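Side-chain contacts in Lin2634 protein (Listeria innocua, PDB 3MZO), which binds calcium ions and is probably a metal-dependent phosphohydrolase of the HD-domain superfamily, related to the 5'-deoxynucleotidase YfbR: residues Gln43-Val48 with Lys180-Glu185; Asp141-Ser146 with Pro188-Glu193. All coordinates share one frame; numbering follows the deposited sequence.

Contact 1. Residues Gln43-Val48 with Lys180-Glu185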
loop_
_atom_site.group_PDB
_atom_site.type_symbol
_atom_site.label_atom_id
_atom_site.label_comp_id
_atom_site.label_asym_id
_atom_site.label_seq_id
_atom_site.Cartn_x
_atom_site.Cartn_y
_atom_site.Cartn_z
ATOM N N GLN B 43 -19.412 -13.420 21.148
ATOM C CA GLN B 43 -20.873 -13.354 21.050
ATOM C C GLN B 43 -21.435 -14.706 20.690
ATOM O O GLN B 43 -22.471 -15.107 21.214
ATOM C CB GLN B 43 -21.254 -12.322 19.979
ATOM C CG GLN B 43 -22.733 -12.259 19.524
ATOM C CD GLN B 43 -22.969 -11.102 18.586
ATOM O OE1 GLN B 43 -23.305 -9.988 19.009
ATOM N NE2 GLN B 43 -22.762 -11.344 17.310
ATOM N N PHE B 44 -20.785 -15.401 19.756
ATOM C CA PHE B 44 -21.248 -16.716 19.407
ATOM C C PHE B 44 -21.091 -17.677 20.581
ATOM O O PHE B 44 -22.011 -18.431 20.902
ATOM C CB PHE B 44 -20.552 -17.293 18.183
ATOM C CG PHE B 44 -20.855 -18.739 17.993
ATOM C CD1 PHE B 44 -22.070 -19.129 17.497
ATOM C CD2 PHE B 44 -19.944 -19.718 18.396
ATOM C CE1 PHE B 44 -22.391 -20.495 17.378
ATOM C CE2 PHE B 44 -20.245 -21.061 18.259
ATOM C CZ PHE B 44 -21.480 -21.445 17.742
ATOM N N PHE B 45 -19.934 -17.671 21.239
ATOM C CA PHE B 45 -19.767 -18.559 22.381
ATOM C C PHE B 45 -20.735 -18.229 23.524
ATOM O O PHE B 45 -21.186 -19.137 24.249
ATOM C CB PHE B 45 -18.294 -18.635 22.854
ATOM C CG PHE B 45 -17.384 -19.362 21.881
ATOM C CD1 PHE B 45 -17.745 -20.593 21.337
ATOM C CD2 PHE B 45 -16.163 -18.803 21.502
ATOM C CE1 PHE B 45 -16.918 -21.242 20.425
ATOM C CE2 PHE B 45 -15.325 -19.466 20.603
ATOM C CZ PHE B 45 -15.708 -20.664 20.063
ATOM N N GLY B 46 -21.042 -16.959 23.698
ATOM C CA GLY B 46 -22.078 -16.529 24.618
ATOM C C GLY B 46 -23.416 -17.255 24.372
ATOM O O GLY B 46 -24.077 -17.694 25.320
ATOM N N ALA B 47 -23.788 -17.360 23.092
ATOM C CA ALA B 47 -24.985 -18.075 22.660
ATOM C C ALA B 47 -24.893 -19.535 23.031
ATOM O O ALA B 47 -25.867 -20.108 23.535
ATOM C CB ALA B 47 -25.206 -17.899 21.135
ATOM N N VAL B 48 -23.720 -20.132 22.834
ATOM C CA VAL B 48 -23.527 -21.530 23.153
ATOM C C VAL B 48 -23.682 -21.748 24.653
ATOM O O VAL B 48 -24.361 -22.668 25.083
ATOM C CB VAL B 48 -22.154 -22.070 22.670
ATOM C CG1 VAL B 48 -21.944 -23.479 23.187
ATOM C CG2 VAL B 48 -22.084 -22.023 21.112
ATOM N N LYS B 180 -16.433 -27.444 23.788
ATOM C CA LYS B 180 -16.989 -28.733 23.360
ATOM C C LYS B 180 -17.633 -28.507 22.002
ATOM O O LYS B 180 -17.443 -29.307 21.075
ATOM C CB LYS B 180 -18.046 -29.280 24.338
ATOM C CG LYS B 180 -17.501 -29.933 25.618
ATOM C CD LYS B 180 -18.684 -30.452 26.469
ATOM C CE LYS B 180 -18.410 -30.390 27.956
ATOM N NZ LYS B 180 -17.338 -31.320 28.346
ATOM N N TYR B 181 -18.401 -27.428 21.873
ATOM C CA TYR B 181 -19.010 -27.131 20.584
ATOM C C TYR B 181 -17.963 -26.915 19.505
ATOM O O TYR B 181 -18.064 -27.483 18.425
ATOM C CB TYR B 181 -19.936 -25.911 20.636
ATOM C CG TYR B 181 -20.666 -25.777 19.335
ATOM C CD1 TYR B 181 -21.844 -26.487 19.110
ATOM C CD2 TYR B 181 -20.143 -25.015 18.291
ATOM C CE1 TYR B 181 -22.512 -26.407 17.900
ATOM C CE2 TYR B 181 -20.810 -24.921 17.069
ATOM C CZ TYR B 181 -22.000 -25.624 16.893
ATOM O OH TYR B 181 -22.659 -25.570 15.704
ATOM N N PHE B 182 -16.978 -26.075 19.777
ATOM C CA PHE B 182 -15.900 -25.820 18.807
ATOM C C PHE B 182 -15.212 -27.099 18.261
ATOM O O PHE B 182 -15.025 -27.230 17.050
ATOM C CB PHE B 182 -14.848 -24.859 19.386
ATOM C CG PHE B 182 -13.658 -24.664 18.485
ATOM C CD1 PHE B 182 -13.674 -23.688 17.499
ATOM C CD2 PHE B 182 -12.531 -25.483 18.609
ATOM C CE1 PHE B 182 -12.612 -23.520 16.644
ATOM C CE2 PHE B 182 -11.438 -25.316 17.763
ATOM C CZ PHE B 182 -11.498 -24.315 16.760
ATOM N N LEU B 183 -14.853 -28.028 19.146
ATOM C CA LEU B 183 -14.120 -29.228 18.745
ATOM C C LEU B 183 -15.022 -30.208 17.989
ATOM O O LEU B 183 -14.600 -30.823 17.012
ATOM C CB LEU B 183 -13.534 -29.931 19.972
ATOM C CG LEU B 183 -12.497 -29.130 20.746
ATOM C CD1 LEU B 183 -12.341 -29.732 22.142
ATOM C CD2 LEU B 183 -11.166 -29.088 19.971
ATOM N N LYS B 184 -16.267 -30.342 18.438
ATOM C CA LYS B 184 -17.199 -31.246 17.785
ATOM C C LYS B 184 -17.606 -30.779 16.368
ATOM O O LYS B 184 -17.637 -31.570 15.419
ATOM C CB LYS B 184 -18.431 -31.422 18.681
ATOM C CG LYS B 184 -19.422 -32.496 18.237
ATOM C CD LYS B 184 -20.736 -32.416 19.027
ATOM C CE LYS B 184 -21.761 -33.420 18.503
ATOM N NZ LYS B 184 -22.919 -33.513 19.410
ATOM N N GLU B 185 -17.903 -29.496 16.218
ATOM C CA GLU B 185 -18.543 -29.008 14.994
ATOM C C GLU B 185 -17.697 -28.084 14.134
ATOM O O GLU B 185 -17.727 -28.193 12.905
ATOM C CB GLU B 185 -19.849 -28.296 15.348
ATOM C CG GLU B 185 -20.872 -29.164 16.062
ATOM C CD GLU B 185 -21.429 -30.289 15.192
ATOM O OE1 GLU B 185 -21.245 -30.263 13.945
ATOM O OE2 GLU B 185 -22.065 -31.197 15.768
#
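F44 and Y181 carry the aromatic part of this contact between helix 31-51 and helix 177-191. CZ of F44 comes to 3.6 Å from CE2 of Y181, and CD2 of the tyrosine lies at the edge of the F44 ring, in its plane. The ring planes are inclined at 59° with centroids 5.6 Å apart, an oblique aromatic pair. Both side chains leave their helices with CG trans to the main-chain nitrogen (chi1 169° in F44), which carries each ring out to meet the other. CG of E185, one turn on, lies over one face of the Y181 ring, toward its rim.

Looser apolar packing flanks the rings. V48 sets CG1 at 4.1 Å from CB of Y181, close to the root of the tyrosine. F45 reaches F182 more loosely, its CE1 lying 4.3 Å from CB of F182, and its ring also packs on I136, S137 and V140 of helix 129-151. On the F44 side the interface extends into the second subunit, where F113 meets the F44 ring edge-to-face.

With the segment axes 11.3 Å apart at closest and steeply crossed, at 100°, mostly aromatic side chains bridge the helices. No hydrogen bond or salt bridge joins the segments, so their mutual contact rests on dispersion and the burial of apolar surface.

Contact 2. Residues Asp141-Ser146 with Pro188-Glu193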
loop_
_atom_site.group_PDB
_atom_site.type_symbol
_atom_site.label_atom_id
_atom_site.label_comp_id
_atom_site.label_asym_id
_atom_site.label_seq_id
_atom_site.Cartn_x
_atom_site.Cartn_y
_atom_site.Cartn_z
ATOM N N ASP B 141 -9.378 -16.642 17.002
ATOM C CA ASP B 141 -9.057 -15.729 15.890
ATOM C C ASP B 141 -7.614 -15.977 15.424
ATOM O O ASP B 141 -7.336 -15.987 14.235
ATOM C CB ASP B 141 -9.255 -14.253 16.224
ATOM C CG ASP B 141 -9.044 -13.343 14.999
ATOM O OD1 ASP B 141 -9.639 -13.602 13.942
ATOM O OD2 ASP B 141 -8.243 -12.387 15.068
ATOM N N LEU B 142 -6.720 -16.189 16.378
ATOM C CA LEU B 142 -5.325 -16.499 16.086
ATOM C C LEU B 142 -5.232 -17.800 15.281
ATOM O O LEU B 142 -4.435 -17.935 14.356
ATOM C CB LEU B 142 -4.581 -16.610 17.399
ATOM C CG LEU B 142 -3.070 -16.490 17.444
ATOM C CD1 LEU B 142 -2.561 -15.148 16.906
ATOM C CD2 LEU B 142 -2.629 -16.719 18.886
ATOM N N LEU B 143 -6.062 -18.768 15.641
ATOM C CA LEU B 143 -6.126 -20.031 14.932
ATOM C C LEU B 143 -6.609 -19.835 13.484
ATOM O O LEU B 143 -6.052 -20.418 12.554
ATOM C CB LEU B 143 -7.053 -21.009 15.683
ATOM C CG LEU B 143 -7.064 -22.470 15.237
ATOM C CD1 LEU B 143 -5.973 -23.274 15.959
ATOM C CD2 LEU B 143 -8.434 -23.098 15.496
ATOM N N TYR B 144 -7.647 -19.026 13.291
ATOM C CA TYR B 144 -8.108 -18.688 11.918
ATOM C C TYR B 144 -7.056 -17.925 11.085
ATOM O O TYR B 144 -6.885 -18.177 9.881
ATOM C CB TYR B 144 -9.473 -17.939 11.954
ATOM C CG TYR B 144 -10.628 -18.919 11.943
ATOM C CD1 TYR B 144 -11.018 -19.577 13.106
ATOM C CD2 TYR B 144 -11.290 -19.232 10.748
ATOM C CE1 TYR B 144 -12.049 -20.517 13.088
ATOM C CE2 TYR B 144 -12.324 -20.156 10.719
ATOM C CZ TYR B 144 -12.695 -20.787 11.908
ATOM O OH TYR B 144 -13.711 -21.687 11.914
ATOM N N GLU B 145 -6.386 -16.966 11.702
ATOM C CA GLU B 145 -5.366 -16.180 10.978
ATOM C C GLU B 145 -4.213 -17.090 10.570
ATOM O O GLU B 145 -3.739 -17.018 9.474
ATOM C CB GLU B 145 -4.745 -15.105 11.850
ATOM C CG GLU B 145 -5.530 -13.875 12.171
ATOM C CD GLU B 145 -4.749 -12.965 13.150
ATOM O OE1 GLU B 145 -4.219 -13.497 14.157
ATOM O OE2 GLU B 145 -4.684 -11.726 12.938
ATOM N N SER B 146 -3.763 -17.956 11.474
ATOM C CA SER B 146 -2.617 -18.791 11.184
ATOM C C SER B 146 -3.027 -19.899 10.188
ATOM O O SER B 146 -2.263 -20.262 9.270
ATOM C CB SER B 146 -2.010 -19.340 12.474
ATOM O OG SER B 146 -2.873 -20.275 13.106
ATOM N N PRO B 188 -13.665 -29.668 12.848
ATOM C CA PRO B 188 -13.724 -30.590 11.705
ATOM C C PRO B 188 -14.064 -29.937 10.360
ATOM O O PRO B 188 -13.565 -30.393 9.331
ATOM C CB PRO B 188 -14.800 -31.589 12.127
ATOM C CG PRO B 188 -14.705 -31.600 13.628
ATOM C CD PRO B 188 -14.474 -30.163 13.982
ATOM N N ASP B 189 -14.857 -28.863 10.364
ATOM C CA ASP B 189 -15.179 -28.153 9.120
ATOM C C ASP B 189 -13.956 -27.408 8.591
ATOM O O ASP B 189 -13.769 -27.341 7.374
ATOM C CB ASP B 189 -16.346 -27.163 9.283
ATOM C CG ASP B 189 -17.723 -27.831 9.375
ATOM O OD1 ASP B 189 -17.899 -29.051 9.119
ATOM O OD2 ASP B 189 -18.662 -27.095 9.727
HETATM N N MSE B 190 -13.132 -26.849 9.495
HETATM C CA MSE B 190 -11.843 -26.243 9.095
HETATM C C MSE B 190 -11.006 -27.283 8.369
HETATM O O MSE B 190 -10.480 -27.013 7.300
HETATM C CB MSE B 190 -11.027 -25.719 10.300
HETATM C CG MSE B 190 -11.668 -24.560 11.041
HETATM SE SE MSE B 190 -10.721 -24.089 12.686
HETATM C CE MSE B 190 -9.270 -23.160 11.826
ATOM N N LEU B 191 -10.927 -28.479 8.946
ATOM C CA LEU B 191 -10.089 -29.545 8.375
ATOM C C LEU B 191 -10.714 -30.226 7.158
ATOM O O LEU B 191 -10.026 -30.885 6.391
ATOM C CB LEU B 191 -9.751 -30.577 9.442
ATOM C CG LEU B 191 -8.883 -30.043 10.584
ATOM C CD1 LEU B 191 -8.633 -31.170 11.543
ATOM C CD2 LEU B 191 -7.585 -29.476 10.102
ATOM N N ALA B 192 -12.017 -30.096 6.981
ATOM C CA ALA B 192 -12.634 -30.542 5.735
ATOM C C ALA B 192 -12.419 -29.528 4.581
ATOM O O ALA B 192 -12.832 -29.800 3.463
ATOM C CB ALA B 192 -14.132 -30.842 5.942
ATOM N N GLU B 193 -11.779 -28.386 4.833
ATOM C CA GLU B 193 -11.546 -27.378 3.772
ATOM C C GLU B 193 -10.794 -27.961 2.593
ATOM O O GLU B 193 -9.847 -28.720 2.790
ATOM C CB GLU B 193 -10.725 -26.186 4.290
ATOM C CG GLU B 193 -11.528 -25.153 5.062
ATOM C CD GLU B 193 -12.165 -24.094 4.171
ATOM O OE1 GLU B 193 -11.649 -23.813 3.074
ATOM O OE2 GLU B 193 -13.173 -23.507 4.588
#
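M190, a selenomethionine, reaches from helix 177-191 to L143 and Y144 of helix 129-151, meeting the leucine with SE and CE and the tyrosine along its length from CG to CE. Its methyl lies over one face of the Y144 ring: CE is 4.1 Å from the ring centroid and only 11° off the normal, a CH-pi contact. The selenium sits more obliquely, SE being 4.4 Å from the same centroid and 36° off the normal, which makes this a Met-aromatic contact in its selenium form. Nearer the root of the chain, CG of M190 packs 3.6 Å from the Y144 OH. A chain extended at chi2 and then bent at chi3 (77°) turns the methyl over the ring instead of straight past it.

L143 meets the same end of M190, with its CD2 3.8 Å from SE and equally near CE. The two methionine atoms therefore touch an aromatic ring and a leucine methyl together. The tyrosine hydroxyl has its polar partner in the second subunit, a hydrogen bond with ND1 of H5, whose ring also meets the Y144 ring.

Helix 129-151 is thus joined to the last turn of helix 177-191. F147, one turn beyond L143, also touches M190, while Y163 and L167 of helix 158-172 pack on L143 and I186 of helix 177-191 packs on Y144.

Overall arrangement
Contacts 1 and 2 lie with their centres about 14 Å apart in an all-helical fold and share helix 177-191, which meets helix 31-51 in contact 1 and helix 129-151 in contact 2. Their segments alternate along the chain: 43-48, 141-146, 180-185, 188-193. F182 joins them directly, its CZ lying 3.5 Å from CD2 of L143. Helices 31-51 and 129-151 also carry H34 and D138, which bind calcium together with H68 and D69 in the HD-type site. Helix 177-191 therefore packs on two helices that supply metal ligands, and both contacts border the second subunit, linking this packing to the oligomer interface.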